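Local coordinates for tubulin-like protein CetZ2 (Haloferax volcanii, PDB 4B45), which binds GTP as a probable GTPase of the tubulin/FtsZ superfamily and is involved in the control of cell shape, at residues 36-41 / 105-110; 57-62 / 68-73; 4-9 / 113-118. All blocks are in the same frame, centred on the assembly; numbering follows the deposited sequence.

How the interactions relate
All three contacts lie in the GTPase domain; interactions 1 and 3 include residues that touch GSP, and the Leu-70 side chain of interaction 2 is about 8 Å from it. Interactions 1 and 3 share helix 107-120: its first turn meets the end of strand 31-38 and grips the phosphates, while its next turns pack on strand 3-8. Their centres are about 10 Å apart, and the two strands are neighbours in the sheet, with Val-37 N to Gly-7 O at 2.7 Å, a probable hydrogen bond. Interaction 2, centred about 8 Å from interaction 1 and about 16 Å from interaction 3, joins the segments flanking the GTP-binding Gly-65 and Gly-66; Lys-41 N probably bonds to Gly-61 O.

Interaction 1 of 3, residues 36-41 / 105-110; sequences AVNTAK and GGSGSG. With GSP (5'-guanosine-diphosphate-monothiophosphate), chain C.
The tubulin signature motif, here GGGSGSG, contributes Ser-107 to this contact, and the serine meets Thr-39 just past the end of strand 31-38. Thr-39 OG1 donates to Ser-107 OG, the two hydroxyls meeting tip to tip at 2.9 Å. Ser-107 OG lies beside its own backbone N (chi1 -76°), turned to the threonine while its amide faces the nucleotide. A valine in place of Thr-39 would probably leave Ser-107 OG without this mate and freer to rotate. Asn-38 shapes the turn that presents Thr-39. Its OD1 weakly accepts the N-H of Ala-40, the bond of an Asx turn, with Ala-40 N to Asn-38 OD1 at 3.2 Å. The same Asn-38 OD1 also takes the N-H of Thr-39, whose N is 2.6 Å away.

The start of helix 107-120 and the glycine before it hold the phosphates through backbone amides. Gly-108 N gives GSP O2B a nearly straight bond (3.0 Å, 171°), Gly-106 N reaches the bridging GSP O3B at 3.2 Å, and Ser-107 N adds weak bonds to both oxygens. Glycine suits this curve because a CB on Gly-105 would clash with O3A and one on Gly-106 would be crowded by O3G. The positive end of the helix dipole probably adds to the attraction for phosphate.

Strand 31-38 runs between strands 50-53 and 3-8, and Thr-39 also packs on Ile-54 and on Val-74 of helix 68-85.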
# COMPACT_ATOMS: atom_id res chain seq x y z
N ALA A 36 -15.94 -0.40 1.43
CA ALA A 36 -15.50 0.38 2.58
C ALA A 36 -16.37 0.10 3.79
O ALA A 36 -17.60 0.08 3.69
CB ALA A 36 -15.46 1.87 2.26
N VAL A 37 -15.73 -0.16 4.92
CA VAL A 37 -16.40 -0.40 6.17
C VAL A 37 -16.08 0.75 7.12
O VAL A 37 -14.94 1.18 7.21
CB VAL A 37 -15.93 -1.72 6.82
CG1 VAL A 37 -16.77 -2.05 8.05
CG2 VAL A 37 -15.97 -2.86 5.80
N ASN A 38 -17.08 1.24 7.84
CA ASN A 38 -16.88 2.35 8.77
C ASN A 38 -17.99 2.39 9.80
O ASN A 38 -18.97 1.65 9.70
CB ASN A 38 -16.86 3.68 8.03
CG ASN A 38 -16.01 4.72 8.72
OD1 ASN A 38 -15.82 4.68 9.94
ND2 ASN A 38 -15.47 5.64 7.95
N THR A 39 -17.83 3.27 10.79
CA THR A 39 -18.80 3.45 11.86
C THR A 39 -19.31 4.88 11.83
O THR A 39 -20.16 5.27 12.63
CB THR A 39 -18.15 3.21 13.24
OG1 THR A 39 -16.97 4.03 13.35
CG2 THR A 39 -17.75 1.75 13.39
N ALA A 40 -18.73 5.67 10.93
CA ALA A 40 -19.18 7.03 10.68
C ALA A 40 -19.97 7.02 9.39
O ALA A 40 -19.43 6.69 8.33
CB ALA A 40 -17.97 7.98 10.57
N LYS A 41 -21.26 7.35 9.45
CA LYS A 41 -22.11 7.24 8.27
C LYS A 41 -21.72 8.23 7.17
O LYS A 41 -21.69 7.88 5.99
CB LYS A 41 -23.60 7.38 8.63
CG LYS A 41 -24.51 7.39 7.42
CD LYS A 41 -25.99 7.31 7.81
CE LYS A 41 -26.87 7.33 6.57
NZ LYS A 41 -28.34 7.30 6.86
N GLY A 105 -6.15 6.00 13.51
CA GLY A 105 -7.54 6.29 13.83
C GLY A 105 -8.10 5.38 14.90
O GLY A 105 -7.36 4.76 15.65
N GLY A 106 -9.42 5.33 15.01
CA GLY A 106 -10.06 4.44 15.96
C GLY A 106 -10.59 3.22 15.24
O GLY A 106 -10.33 2.09 15.64
N SER A 107 -11.32 3.46 14.15
CA SER A 107 -12.00 2.40 13.42
C SER A 107 -11.02 1.49 12.67
O SER A 107 -11.06 0.27 12.83
CB SER A 107 -13.02 2.97 12.44
OG SER A 107 -14.18 3.41 13.13
N GLY A 108 -10.17 2.09 11.86
CA GLY A 108 -9.20 1.33 11.10
C GLY A 108 -8.25 0.66 12.05
O GLY A 108 -8.03 -0.55 11.99
N SER A 109 -7.70 1.45 12.96
CA SER A 109 -6.76 0.96 13.96
C SER A 109 -7.30 -0.27 14.69
O SER A 109 -6.62 -1.29 14.78
CB SER A 109 -6.46 2.07 14.95
OG SER A 109 -5.78 1.61 16.10
N GLY A 110 -8.52 -0.16 15.20
CA GLY A 110 -9.14 -1.24 15.94
C GLY A 110 -9.60 -2.37 15.05
O GLY A 110 -9.28 -3.53 15.29
PG GSP C . -11.67 8.09 14.06
O3B GSP C . -11.70 6.75 13.19
S1G GSP C . -9.80 8.86 14.47
O2G GSP C . -12.53 9.19 13.37
O3G GSP C . -12.23 7.68 15.36
PB GSP C . -11.01 6.49 11.77
O1B GSP C . -11.95 6.59 10.60
O2B GSP C . -10.45 5.07 11.80
PA GSP C . -9.11 7.79 10.17
O1A GSP C . -9.43 9.15 9.61
O2A GSP C . -9.37 6.77 9.10
O3A GSP C . -9.84 7.52 11.53
O5' GSP C . -7.59 7.66 10.48
C5' GSP C . -6.81 8.71 10.93
C4' GSP C . -5.44 8.65 10.41
O4' GSP C . -5.45 8.50 9.03
C3' GSP C . -4.68 9.88 10.68
O3' GSP C . -3.36 9.51 10.77
C2' GSP C . -4.87 10.70 9.49
O2' GSP C . -3.77 11.52 9.30
C1' GSP C . -4.92 9.71 8.43
N9 GSP C . -5.77 10.02 7.30
C8 GSP C . -7.02 10.49 7.34
N7 GSP C . -7.49 10.60 6.08
C5 GSP C . -6.51 10.19 5.22
C6 GSP C . -6.45 10.08 3.80
O6 GSP C . -7.51 10.44 3.00
N1 GSP C . -5.30 9.63 3.24
C2 GSP C . -4.25 9.28 4.02
N2 GSP C . -3.04 8.79 3.34
N3 GSP C . -4.27 9.35 5.36
C4 GSP C . -5.41 9.82 5.99

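Interaction 2 of 3, residues 57-62 / 68-73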
# COMPACT_ATOMS: atom_id res chain seq x y z
N ASP A 57 -25.55 0.40 16.81
CA ASP A 57 -26.13 0.11 18.12
C ASP A 57 -25.23 0.60 19.24
O ASP A 57 -25.67 0.67 20.38
CB ASP A 57 -26.36 -1.40 18.27
CG ASP A 57 -25.08 -2.19 18.16
OD1 ASP A 57 -24.30 -1.95 17.22
OD2 ASP A 57 -24.85 -3.06 19.04
N ARG A 58 -23.98 0.92 18.93
CA ARG A 58 -23.01 1.43 19.91
C ARG A 58 -22.76 2.93 19.77
O ARG A 58 -22.78 3.66 20.75
CB ARG A 58 -21.66 0.71 19.77
CG ARG A 58 -21.70 -0.80 19.86
CD ARG A 58 -21.95 -1.27 21.27
NE ARG A 58 -20.93 -0.81 22.21
CZ ARG A 58 -19.81 -1.47 22.49
NH1 ARG A 58 -19.54 -2.63 21.88
NH2 ARG A 58 -18.95 -0.97 23.37
N VAL A 59 -22.50 3.39 18.54
CA VAL A 59 -22.06 4.76 18.30
C VAL A 59 -22.90 5.54 17.29
O VAL A 59 -22.47 6.59 16.81
CB VAL A 59 -20.57 4.81 17.85
CG1 VAL A 59 -19.69 4.11 18.89
CG2 VAL A 59 -20.40 4.16 16.47
N ASN A 60 -24.07 5.01 16.95
CA ASN A 60 -25.07 5.77 16.20
C ASN A 60 -24.56 6.45 14.91
O ASN A 60 -24.88 7.61 14.63
CB ASN A 60 -25.73 6.79 17.13
CG ASN A 60 -26.97 7.43 16.55
OD1 ASN A 60 -27.57 6.92 15.59
ND2 ASN A 60 -27.37 8.56 17.13
N GLY A 61 -23.74 5.74 14.13
CA GLY A 61 -23.26 6.29 12.87
C GLY A 61 -22.30 7.47 12.95
O GLY A 61 -22.03 8.12 11.93
N HIS A 62 -21.76 7.76 14.14
CA HIS A 62 -20.89 8.93 14.27
C HIS A 62 -19.44 8.63 14.66
O HIS A 62 -18.78 9.47 15.27
CB HIS A 62 -21.52 10.04 15.17
CG HIS A 62 -21.78 9.63 16.59
ND1 HIS A 62 -20.87 8.95 17.37
CD2 HIS A 62 -22.85 9.85 17.39
CE1 HIS A 62 -21.37 8.75 18.57
NE2 HIS A 62 -22.58 9.29 18.61
N ASN A 68 -9.56 3.13 19.92
CA ASN A 68 -9.09 1.89 19.31
C ASN A 68 -9.83 0.64 19.81
O ASN A 68 -10.17 -0.24 19.02
CB ASN A 68 -7.58 1.75 19.61
CG ASN A 68 -6.92 0.63 18.83
OD1 ASN A 68 -7.39 -0.51 18.83
ND2 ASN A 68 -5.82 0.95 18.17
N GLU A 69 -10.08 0.56 21.10
CA GLU A 69 -10.71 -0.62 21.68
C GLU A 69 -12.19 -0.72 21.32
O GLU A 69 -12.74 -1.82 21.19
CB GLU A 69 -10.49 -0.65 23.19
CG GLU A 69 -9.01 -0.66 23.56
CD GLU A 69 -8.76 -0.59 25.06
OE1 GLU A 69 -9.75 -0.48 25.83
OE2 GLU A 69 -7.58 -0.64 25.47
N LEU A 70 -12.84 0.42 21.15
CA LEU A 70 -14.21 0.45 20.65
C LEU A 70 -14.23 0.08 19.17
O LEU A 70 -15.16 -0.59 18.71
CB LEU A 70 -14.83 1.83 20.87
CG LEU A 70 -16.31 1.99 20.56
CD1 LEU A 70 -17.14 0.88 21.21
CD2 LEU A 70 -16.79 3.36 21.02
N GLY A 71 -13.20 0.51 18.43
CA GLY A 71 -13.07 0.17 17.02
C GLY A 71 -12.93 -1.32 16.79
O GLY A 71 -13.44 -1.87 15.81
N ALA A 72 -12.22 -1.99 17.69
CA ALA A 72 -12.03 -3.43 17.61
C ALA A 72 -13.32 -4.19 17.98
O ALA A 72 -13.69 -5.14 17.29
CB ALA A 72 -10.88 -3.85 18.53
N ALA A 73 -13.98 -3.78 19.06
CA ALA A 73 -15.18 -4.46 19.56
C ALA A 73 -16.31 -4.45 18.54
O ALA A 73 -17.02 -5.44 18.36
CB ALA A 73 -15.66 -3.82 20.86
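Arg-58, in the short helix 56-59, reaches across to Leu-70 in the first turns of helix 68-85. The segments flank the glycine-rich loop that corresponds to T3 of FtsZ and tubulin, where Gly-65 and Gly-66 bind GTP. The arginine chain bends twice, at chi2 (-73°) and chi3 (-59°), and this fold lays the guanidinium over the leucine. Leu-70 CD1 lies 3.3 Å above one face, offset toward the rim, and Arg-58 NH2 is its nearest atom at 3.4 Å. Ala-73 CB, one turn along the helix, approaches Arg-58 NH1 at 4.2 Å. A flat cation suits this rather exposed margin: its face can cover a methyl group while the charge stays near solvent.

Val-59, next in sequence, is buried and makes the apolar half of the contact, Val-59 CG1 lying 3.7 Å from Leu-70 CD2. The two leucine methyls are thus divided between partners, CD1 under the arginine and CD2 against the valine. Val-64, in the loop itself, touches both Val-59 and Leu-70.

Beyond Val-59 the chain turns back sharply through Asn-60 and Gly-61, both at positive phi, which asparagine and glycine tolerate better than most residues. The result is a type I' beta turn, closed by His-62 N bonding to Val-59 O at 3.0 Å.

Interaction 3 of 3, residues 4-9 / 113-118. With GSP (5'-guanosine-diphosphate-monothiophosphate), chain C.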
# COMPACT_ATOMS: atom_id res chain seq x y z
N VAL A 4 -8.87 -7.84 -4.03
CA VAL A 4 -10.10 -7.30 -3.46
C VAL A 4 -9.73 -6.33 -2.35
O VAL A 4 -8.95 -6.66 -1.45
CB VAL A 4 -10.99 -8.41 -2.85
CG1 VAL A 4 -12.12 -7.78 -2.03
CG2 VAL A 4 -11.56 -9.29 -3.93
N LEU A 5 -10.27 -5.12 -2.41
CA LEU A 5 -9.89 -4.10 -1.45
C LEU A 5 -10.98 -3.94 -0.40
O LEU A 5 -12.14 -3.83 -0.75
CB LEU A 5 -9.66 -2.76 -2.16
CG LEU A 5 -8.65 -2.77 -3.29
CD1 LEU A 5 -8.54 -1.38 -3.95
CD2 LEU A 5 -7.29 -3.24 -2.77
N ILE A 6 -10.59 -3.91 0.87
CA ILE A 6 -11.53 -3.58 1.94
C ILE A 6 -11.01 -2.44 2.79
O ILE A 6 -10.14 -2.64 3.64
CB ILE A 6 -11.79 -4.77 2.87
CG1 ILE A 6 -12.19 -6.01 2.06
CG2 ILE A 6 -12.86 -4.41 3.90
CD1 ILE A 6 -11.89 -7.30 2.78
N GLY A 7 -11.54 -1.24 2.58
CA GLY A 7 -11.22 -0.11 3.43
C GLY A 7 -11.88 -0.22 4.79
O GLY A 7 -13.04 -0.64 4.90
N VAL A 8 -11.14 0.13 5.84
CA VAL A 8 -11.71 0.16 7.19
C VAL A 8 -11.44 1.52 7.83
O VAL A 8 -10.29 1.92 8.01
CB VAL A 8 -11.15 -0.96 8.08
CG1 VAL A 8 -11.74 -0.87 9.47
CG2 VAL A 8 -11.45 -2.33 7.47
N GLY A 9 -12.49 2.25 8.15
CA GLY A 9 -12.31 3.61 8.63
C GLY A 9 -12.22 4.62 7.50
O GLY A 9 -12.29 4.29 6.30
N PRO A 113 -6.93 -5.09 12.30
CA PRO A 113 -6.32 -6.37 12.69
C PRO A 113 -7.38 -7.45 12.84
O PRO A 113 -7.15 -8.60 12.46
CB PRO A 113 -5.74 -6.06 14.07
CG PRO A 113 -5.59 -4.58 14.12
CD PRO A 113 -6.73 -4.05 13.33
N VAL A 114 -8.52 -7.07 13.40
CA VAL A 114 -9.62 -8.00 13.58
C VAL A 114 -10.09 -8.60 12.25
O VAL A 114 -10.23 -9.81 12.12
CB VAL A 114 -10.78 -7.31 14.31
CG1 VAL A 114 -11.96 -8.25 14.46
CG2 VAL A 114 -10.31 -6.81 15.67
N LEU A 115 -10.33 -7.74 11.26
CA LEU A 115 -10.76 -8.21 9.96
C LEU A 115 -9.64 -9.00 9.24
O LEU A 115 -9.90 -10.01 8.56
CB LEU A 115 -11.22 -7.02 9.12
CG LEU A 115 -11.91 -7.32 7.80
CD1 LEU A 115 -13.08 -8.24 8.07
CD2 LEU A 115 -12.37 -6.03 7.12
N ALA A 116 -8.40 -8.56 9.41
CA ALA A 116 -7.28 -9.26 8.78
C ALA A 116 -7.17 -10.67 9.34
O ALA A 116 -7.03 -11.63 8.59
CB ALA A 116 -5.97 -8.51 8.98
N LYS A 117 -7.25 -10.78 10.66
CA LYS A 117 -7.16 -12.08 11.32
C LYS A 117 -8.34 -12.98 10.99
O LYS A 117 -8.20 -14.20 10.92
CB LYS A 117 -7.05 -11.89 12.84
CG LYS A 117 -6.94 -13.19 13.61
CD LYS A 117 -6.82 -12.93 15.10
CE LYS A 117 -6.62 -14.23 15.86
NZ LYS A 117 -6.35 -13.99 17.31
N ALA A 118 -9.51 -12.39 10.77
CA ALA A 118 -10.67 -13.18 10.37
C ALA A 118 -10.53 -13.73 8.94
O ALA A 118 -10.82 -14.91 8.68
CB ALA A 118 -11.95 -12.36 10.52
PG GSP C . -11.67 8.09 14.06
O3B GSP C . -11.70 6.75 13.19
S1G GSP C . -9.80 8.86 14.47
O2G GSP C . -12.53 9.19 13.37
O3G GSP C . -12.23 7.68 15.36
PB GSP C . -11.01 6.49 11.77
O1B GSP C . -11.95 6.59 10.60
O2B GSP C . -10.45 5.07 11.80
PA GSP C . -9.11 7.79 10.17
O1A GSP C . -9.43 9.15 9.61
O2A GSP C . -9.37 6.77 9.10
O3A GSP C . -9.84 7.52 11.53
O5' GSP C . -7.59 7.66 10.48
C5' GSP C . -6.81 8.71 10.93
C4' GSP C . -5.44 8.65 10.41
O4' GSP C . -5.45 8.50 9.03
C3' GSP C . -4.68 9.88 10.68
O3' GSP C . -3.36 9.51 10.77
C2' GSP C . -4.87 10.70 9.49
O2' GSP C . -3.77 11.52 9.30
C1' GSP C . -4.92 9.71 8.43
N9 GSP C . -5.77 10.02 7.30
C8 GSP C . -7.02 10.49 7.34
N7 GSP C . -7.49 10.60 6.08
C5 GSP C . -6.51 10.19 5.22
C6 GSP C . -6.45 10.08 3.80
O6 GSP C . -7.51 10.44 3.00
N1 GSP C . -5.30 9.63 3.24
C2 GSP C . -4.25 9.28 4.02
N2 GSP C . -3.04 8.79 3.34
N3 GSP C . -4.27 9.35 5.36
C4 GSP C . -5.41 9.82 5.99
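Leu-115 gives the largest share of this contact, carried by a single methyl that meets two residues of strand 3-8. Leu-115 CD2 lies 3.6 Å from Ile-6 CG2 and 3.8 Å from Val-8 CG2, so one branch of the leucine spans two positions of the strand. The CG of Leu-115 stands opposite the backbone N about the first torsion (chi1 -170°), which carries the branched end from helix 107-120 toward the sheet.

Ile-6 and Val-8 are two apart, so in an extended strand both face the helix, whereas a side chain at Gly-7 between them would point away. Beta-branched residues suit a strand, and here each offers its CG2 methyl. Leucine, branched one carbon farther out, suits the helix because it can bridge the space between the two backbones, whose closest CA atoms, those of Val-8 and Leu-115, are 8.9 Å apart.

The packing is that of an alpha/beta Rossmann-like GTPase domain. Ile-97 and Val-99 of strand 96-102 touch Ile-6 and Val-8 respectively, while Met-75 of helix 68-85 touches Val-8 and Val-114. Where the strand ends, Gly-9 opens the nucleotide loop: Gly-9 CA is 3.6 Å from GSP O1B. Any CB there would clash with O2B and, at this positive phi, would also be jammed against the carbonyl O of Val-8, so the position calls for glycine.

Since only methyl groups meet, the contact rests on shape and the exclusion of water; it joins helix 107-120 to strand 3-8 through apolar packing, without the directional demands of hydrogen bonds.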